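Local coordinates for type-iv like pilin ttha1222 (Thermus thermophilus, PDB 5G2F), which is a type IV pilin-like protein probably involved in natural competence and DNA uptake, the part described being its soluble head domain, at residues Q8-N13 against Q42-V47; A20-S25 against N56-V61; V61-L66 against L71-Y76. All coordinates share one frame; numbering follows the deposited sequence.

How the contacts relate
From the N terminus, helix 3-19 supplies the first half of contact 1, and the chain leaving that helix supplies the first half of contact 2. Contact 1 closes when the loop before strand 47-54 returns to the helix. Contact 2 closes later, at the entrance to strand 60-66, so the two cross along the sequence, their centres about 21 Å apart. Contact 3 follows both in series as a short hairpin, sharing Val-61 with contact 2. Val-11 packs on Ala-64, Val-74 and Tyr-76, linking contacts 1 and 3, while Tyr-60 touches Tyr-76 between contacts 2 and 3. Together they tie helix, connecting loop and antiparallel sheet into one pilin head.

Contact 1 of 3, residues Q8-N13 against Q42-V47; sequences QSYVRN and QRPKTV
Tyr-10 reaches from helix 3-19 to the loop at Arg-43 and Pro-44, and it accounts for over half of the surface buried here. The side chain leaves the helix with CG anti to the backbone N (chi1 -178°), a setting that carries the ring away from the helix to the loop backbone. Over one face lies the aliphatic part of Arg-43: CG stands 4.0 Å from the centroid of the Tyr-10 ring, a CH-pi contact displaced toward the ring's rim. Arg-43 CB adds to this cover, 3.7 Å from Tyr-10 CZ. The arginine is straight as far as CD and then bends at chi3 (48°), so that its guanidinium plane stands almost perpendicular to the phenol. Its charged end serves the loop itself, with NE donating to the carbonyl of Leu-37 and NH1 making a weak bond to Val-47 O.

Pro-44 meets the other end of the tyrosine, where its CD lies 3.7 Å from Tyr-10 CD1 and nearly as close to CB. Val-47, at the start of strand 47-54, approaches with CG2, 4.1 Å from Tyr-10 CD2. The loop makes a type I turn from Pro-44 to Val-47, closed by Val-47 N bonding to Pro-44 O.

The phenol OH is hydrogen-bonded to the carbonyl of Cys-36, whose sulfur forms the disulfide with Cys-50. With Tyr-10 cut back to an alanine, the methylenes of Arg-43 and Pro-44 would probably face a gap and the Cys-36 carbonyl would lose this partner. The chemistry thus implies division of labour: between these two segments the helix and loop cohere by apolar and CH-pi packing, while the polar ends of Tyr-10 and Arg-43 are engaged by the carbonyls of Cys-36 and Leu-37, earlier in the same loop.

Contact 2 of 3, residues A20-S25 against N56-V61; sequences AQRDPS and NALDYV
Arg-22 reaches across to the carbonyl of Leu-58, and the close part of the contact is gathered round this one oxygen. Arg-22 NH1 and NH2 both donate to Leu-58 O, at 2.9 and 3.0 Å, and the oxygen sits at the guanidinium edge and almost in its plane. The NH1 bond arrives on a lone pair in the carbonyl plane, whereas the NH2 bond runs nearly in line with C=O. An extended chain from CG to NE carries the group there. Tyr-60 CE2 lies 3.7 Å from Arg-22 NH2, the ring inclined by 26° to the guanidinium. Glu-19 fixes both side chains, through a salt bridge to Arg-22 NE and a hydrogen bond with Tyr-60 OH.

The outer side is looser: Leu-58, exposed, brings CD2 no nearer than 4.0 Å to Arg-22 NH1. Its turn is braced internally, Asn-56 OD1 accepting from Leu-58 N and Asp-59 N while ND2 donates to Asp-59 OD2. The first of these bonds closes an Asx turn, and a second Asx turn, from Asp-23 OD1 to Ser-25 N, shapes the facing loop. Here an end-on, two-nitrogen arginine grip on one backbone carbonyl joins the loop after the helix to an Asx-turn connection between antiparallel strands.

Contact 3 of 3, residues V61-L66 against L71-Y76; sequences VIEASL and LKKVVY
Ile-62 and Tyr-76 form a hydrogen-bonded pair in the antiparallel hairpin of strands 60-66 and 73-77, and backbone bonding runs from there along its length. The axes of 61-66 and 73-76 approach to 4.8 Å, their directions 168° apart, nearly antiparallel. Ala-64 and Val-74 make the second such pair, with Ala-64 N 2.9 Å from Val-74 O. Toward the turn, Leu-66 N meets Lys-72 O at 2.7 Å. Between these, Glu-63 with Val-75 and Ser-65 with Lys-73 are non-hydrogen-bonded pairs, where CA-H...O contacts such as Val-75 CA to Ile-62 O (3.3 Å) add to the seam.

Apolar contacts occur on both faces. On the helix-facing side Ala-64 CB touches Val-74 CG2 at 3.9 Å, while Ile-62 CD1 approaches Tyr-76 CD2 obliquely. Leu-66 CD1 reaches Val-74 CG1, the two side chains crossing at about a right angle. Val-11 and Val-14 of helix 3-19 cover this side. On the face bearing Glu-63, Val-61 CG1 lies 3.6 Å from Val-75 CG1.

The charged contact is diagonal. Lys-73, extended beyond CG, sends NZ to Glu-63 OE1 in a salt bridge modelled at 2.5 Å, very short. Its CE also passes over Glu-63 CB at 3.8 Å, so the lysine's aliphatic arm shares in the packing. Lys-72, poorly ordered, makes at most a weak bond to Leu-66 O.

Chemically, the hairpin is two-sided: its backbone fixes the register, an apolar face is turned to the helix, and the other face carries a lysine and a glutamate whose charges probably offset each other across the strands.

Contact 1 of 3, residues Q8-N13 against Q42-V47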
loop_
_atom_site.group_PDB
_atom_site.type_symbol
_atom_site.label_atom_id
_atom_site.label_comp_id
_atom_site.label_asym_id
_atom_site.label_seq_id
_atom_site.Cartn_x
_atom_site.Cartn_y
_atom_site.Cartn_z
ATOM N N GLN A 8 10.595 -11.390 -12.021
ATOM C CA GLN A 8 11.142 -10.274 -12.774
ATOM C C GLN A 8 10.097 -9.499 -13.550
ATOM O O GLN A 8 10.032 -8.264 -13.469
ATOM C CB GLN A 8 12.238 -10.755 -13.720
ATOM C CG GLN A 8 13.538 -11.133 -13.028
ATOM C CD GLN A 8 14.544 -11.802 -13.965
ATOM O OE1 GLN A 8 14.163 -12.527 -14.893
ATOM N NE2 GLN A 8 15.836 -11.589 -13.710
ATOM N N SER A 9 9.256 -10.214 -14.276
ATOM C CA SER A 9 8.156 -9.606 -15.006
ATOM C C SER A 9 7.211 -8.824 -14.077
ATOM O O SER A 9 6.773 -7.709 -14.399
ATOM C CB SER A 9 7.433 -10.721 -15.801
ATOM O OG SER A 9 6.318 -10.217 -16.517
ATOM N N TYR A 10 6.908 -9.369 -12.903
ATOM C CA TYR A 10 6.054 -8.661 -11.939
ATOM C C TYR A 10 6.671 -7.361 -11.465
ATOM O O TYR A 10 6.030 -6.314 -11.459
ATOM C CB TYR A 10 5.752 -9.555 -10.736
ATOM C CG TYR A 10 4.849 -8.928 -9.744
ATOM C CD1 TYR A 10 3.502 -8.710 -10.053
ATOM C CD2 TYR A 10 5.314 -8.509 -8.514
ATOM C CE1 TYR A 10 2.655 -8.106 -9.152
ATOM C CE2 TYR A 10 4.470 -7.903 -7.601
ATOM C CZ TYR A 10 3.128 -7.729 -7.911
ATOM O OH TYR A 10 2.281 -7.086 -7.008
ATOM N N VAL A 11 7.969 -7.414 -11.125
ATOM C CA VAL A 11 8.684 -6.221 -10.673
ATOM C C VAL A 11 8.663 -5.147 -11.750
ATOM O O VAL A 11 8.447 -3.994 -11.434
ATOM C CB VAL A 11 10.126 -6.578 -10.222
ATOM C CG1 VAL A 11 10.951 -5.328 -10.008
ATOM C CG2 VAL A 11 10.050 -7.398 -8.933
ATOM N N ARG A 12 8.880 -5.531 -13.012
ATOM C CA ARG A 12 8.848 -4.564 -14.092
ATOM C C ARG A 12 7.470 -3.945 -14.228
ATOM O O ARG A 12 7.350 -2.745 -14.483
ATOM C CB ARG A 12 9.291 -5.167 -15.426
ATOM C CG ARG A 12 10.789 -5.459 -15.447
ATOM C CD ARG A 12 11.290 -5.747 -16.861
ATOM N NE ARG A 12 12.750 -5.966 -16.911
ATOM C CZ ARG A 12 13.667 -4.998 -16.813
ATOM N NH1 ARG A 12 13.313 -3.714 -16.683
ATOM N NH2 ARG A 12 14.960 -5.313 -16.889
ATOM N N ASN A 13 6.429 -4.757 -14.034
ATOM C CA ASN A 13 5.051 -4.215 -14.043
ATOM C C ASN A 13 4.751 -3.263 -12.881
ATOM O O ASN A 13 4.056 -2.252 -13.092
ATOM C CB ASN A 13 4.012 -5.352 -14.152
ATOM C CG ASN A 13 3.852 -5.840 -15.577
ATOM O OD1 ASN A 13 3.954 -5.061 -16.525
ATOM N ND2 ASN A 13 3.567 -7.131 -15.740
ATOM N N GLN A 42 -1.974 -8.993 -11.200
ATOM C CA GLN A 42 -1.818 -10.348 -10.711
ATOM C C GLN A 42 -0.382 -10.548 -10.225
ATOM O O GLN A 42 0.546 -10.318 -10.963
ATOM C CB GLN A 42 -2.138 -11.318 -11.841
ATOM C CG GLN A 42 -1.871 -12.782 -11.512
ATOM C CD GLN A 42 -2.811 -13.371 -10.469
ATOM O OE1 GLN A 42 -3.958 -12.927 -10.307
ATOM N NE2 GLN A 42 -2.321 -14.385 -9.758
ATOM N N ARG A 43 -0.212 -10.970 -8.981
ATOM C CA ARG A 43 1.111 -11.242 -8.418
ATOM C C ARG A 43 1.402 -12.746 -8.473
ATOM O O ARG A 43 0.661 -13.535 -7.891
ATOM C CB ARG A 43 1.205 -10.740 -6.965
ATOM C CG ARG A 43 2.547 -11.058 -6.313
ATOM C CD ARG A 43 2.748 -10.460 -4.918
ATOM N NE ARG A 43 1.617 -10.690 -4.026
ATOM C CZ ARG A 43 1.403 -11.825 -3.373
ATOM N NH1 ARG A 43 2.215 -12.858 -3.513
ATOM N NH2 ARG A 43 0.341 -11.929 -2.594
ATOM N N PRO A 44 2.456 -13.170 -9.185
ATOM C CA PRO A 44 2.771 -14.615 -9.169
ATOM C C PRO A 44 3.083 -15.110 -7.746
ATOM O O PRO A 44 3.625 -14.366 -6.941
ATOM C CB PRO A 44 4.014 -14.734 -10.076
ATOM C CG PRO A 44 4.066 -13.458 -10.851
ATOM C CD PRO A 44 3.389 -12.406 -10.028
ATOM N N LYS A 45 2.753 -16.354 -7.428
ATOM C CA LYS A 45 2.859 -16.807 -6.039
ATOM C C LYS A 45 4.318 -16.929 -5.613
ATOM O O LYS A 45 4.620 -16.867 -4.432
ATOM C CB LYS A 45 2.055 -18.097 -5.795
ATOM C CG LYS A 45 2.504 -19.285 -6.607
ATOM C CD LYS A 45 1.658 -20.529 -6.297
ATOM C CE LYS A 45 1.802 -21.566 -7.400
ATOM N NZ LYS A 45 3.240 -21.813 -7.707
ATOM N N THR A 46 5.238 -17.018 -6.571
ATOM C CA THR A 46 6.670 -16.970 -6.245
ATOM C C THR A 46 7.066 -15.691 -5.481
ATOM O O THR A 46 8.007 -15.710 -4.679
ATOM C CB THR A 46 7.586 -17.167 -7.494
ATOM O OG1 THR A 46 8.956 -17.274 -7.081
ATOM C CG2 THR A 46 7.481 -16.014 -8.485
ATOM N N VAL A 47 6.366 -14.588 -5.727
ATOM C CA VAL A 47 6.677 -13.342 -5.031
ATOM C C VAL A 47 6.068 -13.359 -3.632
ATOM O O VAL A 47 4.856 -13.240 -3.469
ATOM C CB VAL A 47 6.183 -12.113 -5.788
ATOM C CG1 VAL A 47 6.586 -10.850 -5.047
ATOM C CG2 VAL A 47 6.754 -12.100 -7.208
#

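Contact 2 of 3, residues A20-S25 against N56-V61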
loop_
_atom_site.group_PDB
_atom_site.type_symbol
_atom_site.label_atom_id
_atom_site.label_comp_id
_atom_site.label_asym_id
_atom_site.label_seq_id
_atom_site.Cartn_x
_atom_site.Cartn_y
_atom_site.Cartn_z
ATOM N N ALA A 20 3.577 5.592 -14.108
ATOM C CA ALA A 20 2.285 6.185 -14.503
ATOM C C ALA A 20 1.715 7.140 -13.483
ATOM O O ALA A 20 0.768 7.850 -13.779
ATOM C CB ALA A 20 1.291 5.081 -14.789
ATOM N N GLN A 21 2.234 7.121 -12.262
ATOM C CA GLN A 21 1.736 8.013 -11.229
ATOM C C GLN A 21 2.575 9.263 -11.078
ATOM O O GLN A 21 2.274 10.075 -10.231
ATOM C CB GLN A 21 1.826 7.358 -9.861
ATOM C CG GLN A 21 1.502 5.882 -9.784
ATOM C CD GLN A 21 0.049 5.592 -9.973
ATOM O OE1 GLN A 21 -0.774 6.184 -9.296
ATOM N NE2 GLN A 21 -0.274 4.607 -10.835
ATOM N N ARG A 22 3.656 9.425 -11.843
ATOM C CA ARG A 22 4.477 10.654 -11.759
ATOM C C ARG A 22 3.739 11.907 -12.188
ATOM O O ARG A 22 3.028 11.926 -13.173
ATOM C CB ARG A 22 5.721 10.574 -12.620
ATOM C CG ARG A 22 6.728 9.544 -12.161
ATOM C CD ARG A 22 7.934 9.610 -13.083
ATOM N NE ARG A 22 8.897 8.562 -12.767
ATOM C CZ ARG A 22 9.713 8.564 -11.722
ATOM N NH1 ARG A 22 9.787 9.620 -10.904
ATOM N NH2 ARG A 22 10.534 7.553 -11.519
ATOM N N ASP A 23 3.943 12.989 -11.443
ATOM C CA ASP A 23 3.484 14.273 -11.903
ATOM C C ASP A 23 4.189 14.576 -13.224
ATOM O O ASP A 23 5.401 14.387 -13.329
ATOM C CB ASP A 23 3.810 15.312 -10.873
ATOM C CG ASP A 23 3.337 16.667 -11.281
ATOM O OD1 ASP A 23 3.996 17.354 -12.112
ATOM O OD2 ASP A 23 2.273 17.066 -10.795
ATOM N N PRO A 24 3.451 14.949 -14.247
ATOM C CA PRO A 24 4.103 15.101 -15.562
ATOM C C PRO A 24 4.974 16.385 -15.750
ATOM O O PRO A 24 5.744 16.476 -16.716
ATOM C CB PRO A 24 2.909 15.148 -16.530
ATOM C CG PRO A 24 1.759 15.552 -15.723
ATOM C CD PRO A 24 1.991 15.012 -14.336
ATOM N N SER A 25 4.916 17.316 -14.816
ATOM C CA SER A 25 5.841 18.456 -14.844
ATOM C C SER A 25 7.044 18.309 -13.933
ATOM O O SER A 25 8.142 18.707 -14.266
ATOM C CB SER A 25 5.082 19.725 -14.437
ATOM O OG SER A 25 4.041 19.982 -15.340
ATOM N N ASN A 56 14.056 9.537 -2.823
ATOM C CA ASN A 56 13.734 10.960 -2.911
ATOM C C ASN A 56 12.378 11.007 -3.637
ATOM O O ASN A 56 11.753 9.960 -3.826
ATOM C CB ASN A 56 14.864 11.710 -3.610
ATOM C CG ASN A 56 15.215 11.114 -4.964
ATOM O OD1 ASN A 56 14.432 11.154 -5.898
ATOM N ND2 ASN A 56 16.439 10.559 -5.077
ATOM N N ALA A 57 11.926 12.168 -4.078
ATOM C CA ALA A 57 10.609 12.253 -4.759
ATOM C C ALA A 57 10.584 11.614 -6.134
ATOM O O ALA A 57 9.531 11.374 -6.683
ATOM C CB ALA A 57 10.200 13.718 -4.868
ATOM N N LEU A 58 11.764 11.405 -6.738
ATOM C CA LEU A 58 11.805 10.845 -8.072
ATOM C C LEU A 58 12.173 9.351 -8.118
ATOM O O LEU A 58 11.667 8.654 -8.972
ATOM C CB LEU A 58 12.828 11.561 -8.949
ATOM C CG LEU A 58 12.612 13.037 -9.300
ATOM C CD1 LEU A 58 13.789 13.507 -10.158
ATOM C CD2 LEU A 58 11.297 13.209 -10.000
ATOM N N ASP A 59 13.054 8.904 -7.245
ATOM C CA ASP A 59 13.747 7.629 -7.417
ATOM C C ASP A 59 13.247 6.606 -6.400
ATOM O O ASP A 59 13.121 6.889 -5.239
ATOM C CB ASP A 59 15.295 7.760 -7.229
ATOM C CG ASP A 59 15.951 8.749 -8.171
ATOM O OD1 ASP A 59 15.503 8.904 -9.349
ATOM O OD2 ASP A 59 16.952 9.344 -7.694
ATOM N N TYR A 60 13.029 5.390 -6.873
ATOM C CA TYR A 60 12.594 4.308 -6.010
ATOM C C TYR A 60 13.393 3.043 -6.284
ATOM O O TYR A 60 14.019 2.888 -7.354
ATOM C CB TYR A 60 11.076 4.003 -6.189
ATOM C CG TYR A 60 10.650 3.709 -7.582
ATOM C CD1 TYR A 60 10.728 2.421 -8.113
ATOM C CD2 TYR A 60 10.236 4.714 -8.426
ATOM C CE1 TYR A 60 10.366 2.162 -9.419
ATOM C CE2 TYR A 60 9.843 4.447 -9.727
ATOM C CZ TYR A 60 9.900 3.180 -10.213
ATOM O OH TYR A 60 9.612 2.919 -11.541
ATOM N N VAL A 61 13.291 2.115 -5.322
ATOM C CA VAL A 61 13.862 0.814 -5.430
ATOM C C VAL A 61 12.796 -0.186 -5.041
ATOM O O VAL A 61 12.170 -0.041 -3.973
ATOM C CB VAL A 61 15.066 0.639 -4.476
ATOM C CG1 VAL A 61 15.723 -0.713 -4.692
ATOM C CG2 VAL A 61 16.097 1.722 -4.728
#

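Contact 3 of 3, residues V61-L66 against L71-Y76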
loop_
_atom_site.group_PDB
_atom_site.type_symbol
_atom_site.label_atom_id
_atom_site.label_comp_id
_atom_site.label_asym_id
_atom_site.label_seq_id
_atom_site.Cartn_x
_atom_site.Cartn_y
_atom_site.Cartn_z
ATOM N N VAL A 61 13.291 2.115 -5.322
ATOM C CA VAL A 61 13.862 0.814 -5.430
ATOM C C VAL A 61 12.796 -0.186 -5.041
ATOM O O VAL A 61 12.170 -0.041 -3.973
ATOM C CB VAL A 61 15.066 0.639 -4.476
ATOM C CG1 VAL A 61 15.723 -0.713 -4.692
ATOM C CG2 VAL A 61 16.097 1.722 -4.728
ATOM N N ILE A 62 12.578 -1.164 -5.904
ATOM C CA ILE A 62 11.665 -2.260 -5.592
ATOM C C ILE A 62 12.487 -3.476 -5.217
ATOM O O ILE A 62 13.393 -3.864 -5.968
ATOM C CB ILE A 62 10.792 -2.633 -6.823
ATOM C CG1 ILE A 62 10.007 -1.409 -7.309
ATOM C CG2 ILE A 62 9.878 -3.789 -6.498
ATOM C CD1 ILE A 62 9.501 -1.535 -8.733
ATOM N N GLU A 63 12.149 -4.102 -4.103
ATOM C CA GLU A 63 12.793 -5.342 -3.667
ATOM C C GLU A 63 11.766 -6.412 -3.539
ATOM O O GLU A 63 10.752 -6.207 -2.849
ATOM C CB GLU A 63 13.408 -5.166 -2.291
ATOM C CG GLU A 63 14.606 -4.253 -2.230
ATOM C CD GLU A 63 14.979 -3.985 -0.790
ATOM O OE1 GLU A 63 15.733 -4.809 -0.201
ATOM O OE2 GLU A 63 14.468 -2.985 -0.220
ATOM N N ALA A 64 11.966 -7.500 -4.245
ATOM C CA ALA A 64 11.035 -8.608 -4.163
ATOM C C ALA A 64 11.775 -9.888 -3.796
ATOM O O ALA A 64 12.854 -10.145 -4.323
ATOM C CB ALA A 64 10.304 -8.762 -5.476
ATOM N N SER A 65 11.196 -10.662 -2.879
ATOM C CA SER A 65 11.719 -11.956 -2.513
ATOM C C SER A 65 10.941 -12.988 -3.231
ATOM O O SER A 65 9.699 -12.892 -3.285
ATOM C CB SER A 65 11.597 -12.212 -1.022
ATOM O OG SER A 65 12.230 -11.184 -0.312
ATOM N N LEU A 66 11.663 -13.974 -3.774
ATOM C CA LEU A 66 11.061 -15.033 -4.540
ATOM C C LEU A 66 11.311 -16.367 -3.856
ATOM O O LEU A 66 12.396 -16.637 -3.325
ATOM C CB LEU A 66 11.661 -15.100 -5.944
ATOM C CG LEU A 66 11.758 -13.795 -6.725
ATOM C CD1 LEU A 66 12.348 -14.039 -8.105
ATOM C CD2 LEU A 66 10.380 -13.147 -6.824
ATOM N N LEU A 71 16.865 -17.258 -8.465
ATOM C CA LEU A 71 17.403 -16.300 -7.485
ATOM C C LEU A 71 16.385 -16.103 -6.353
ATOM O O LEU A 71 15.204 -16.368 -6.520
ATOM C CB LEU A 71 17.752 -14.928 -8.109
ATOM C CG LEU A 71 19.104 -14.519 -8.670
ATOM C CD1 LEU A 71 19.516 -15.439 -9.797
ATOM C CD2 LEU A 71 19.033 -13.074 -9.147
ATOM N N LYS A 72 16.853 -15.595 -5.223
ATOM C CA LYS A 72 16.036 -15.430 -4.033
ATOM C C LYS A 72 15.445 -14.013 -3.974
ATOM O O LYS A 72 14.333 -13.817 -3.522
ATOM C CB LYS A 72 16.889 -15.677 -2.778
ATOM C CG LYS A 72 16.174 -15.423 -1.449
ATOM C CD LYS A 72 14.888 -16.242 -1.354
ATOM C CE LYS A 72 14.134 -16.052 -0.045
ATOM N NZ LYS A 72 12.997 -17.013 0.011
ATOM N N LYS A 73 16.215 -13.042 -4.418
ATOM C CA LYS A 73 15.804 -11.648 -4.352
ATOM C C LYS A 73 16.027 -10.963 -5.710
ATOM O O LYS A 73 17.037 -11.194 -6.382
ATOM C CB LYS A 73 16.617 -10.947 -3.269
ATOM C CG LYS A 73 15.949 -9.693 -2.750
ATOM C CD LYS A 73 16.806 -8.975 -1.716
ATOM C CE LYS A 73 16.173 -7.655 -1.311
ATOM N NZ LYS A 73 16.903 -6.980 -0.208
ATOM N N VAL A 74 15.077 -10.150 -6.133
ATOM C CA VAL A 74 15.313 -9.287 -7.265
ATOM C C VAL A 74 15.132 -7.835 -6.855
ATOM O O VAL A 74 14.272 -7.507 -6.026
ATOM C CB VAL A 74 14.474 -9.592 -8.493
ATOM C CG1 VAL A 74 14.883 -10.954 -9.039
ATOM C CG2 VAL A 74 13.005 -9.550 -8.180
ATOM N N VAL A 75 15.958 -6.968 -7.450
ATOM C CA VAL A 75 15.957 -5.560 -7.112
ATOM C C VAL A 75 15.915 -4.714 -8.394
ATOM O O VAL A 75 16.730 -4.908 -9.294
ATOM C CB VAL A 75 17.225 -5.226 -6.309
ATOM C CG1 VAL A 75 17.271 -3.759 -5.925
ATOM C CG2 VAL A 75 17.318 -6.091 -5.084
ATOM N N TYR A 76 14.936 -3.805 -8.481
ATOM C CA TYR A 76 14.823 -2.826 -9.559
ATOM C C TYR A 76 15.124 -1.459 -9.007
ATOM O O TYR A 76 14.562 -1.076 -7.983
ATOM C CB TYR A 76 13.429 -2.818 -10.191
ATOM C CG TYR A 76 13.291 -1.821 -11.287
ATOM C CD1 TYR A 76 13.766 -2.066 -12.564
ATOM C CD2 TYR A 76 12.776 -0.579 -11.035
ATOM C CE1 TYR A 76 13.707 -1.100 -13.556
ATOM C CE2 TYR A 76 12.634 0.359 -12.029
ATOM C CZ TYR A 76 13.098 0.101 -13.293
ATOM O OH TYR A 76 13.023 1.083 -14.238
#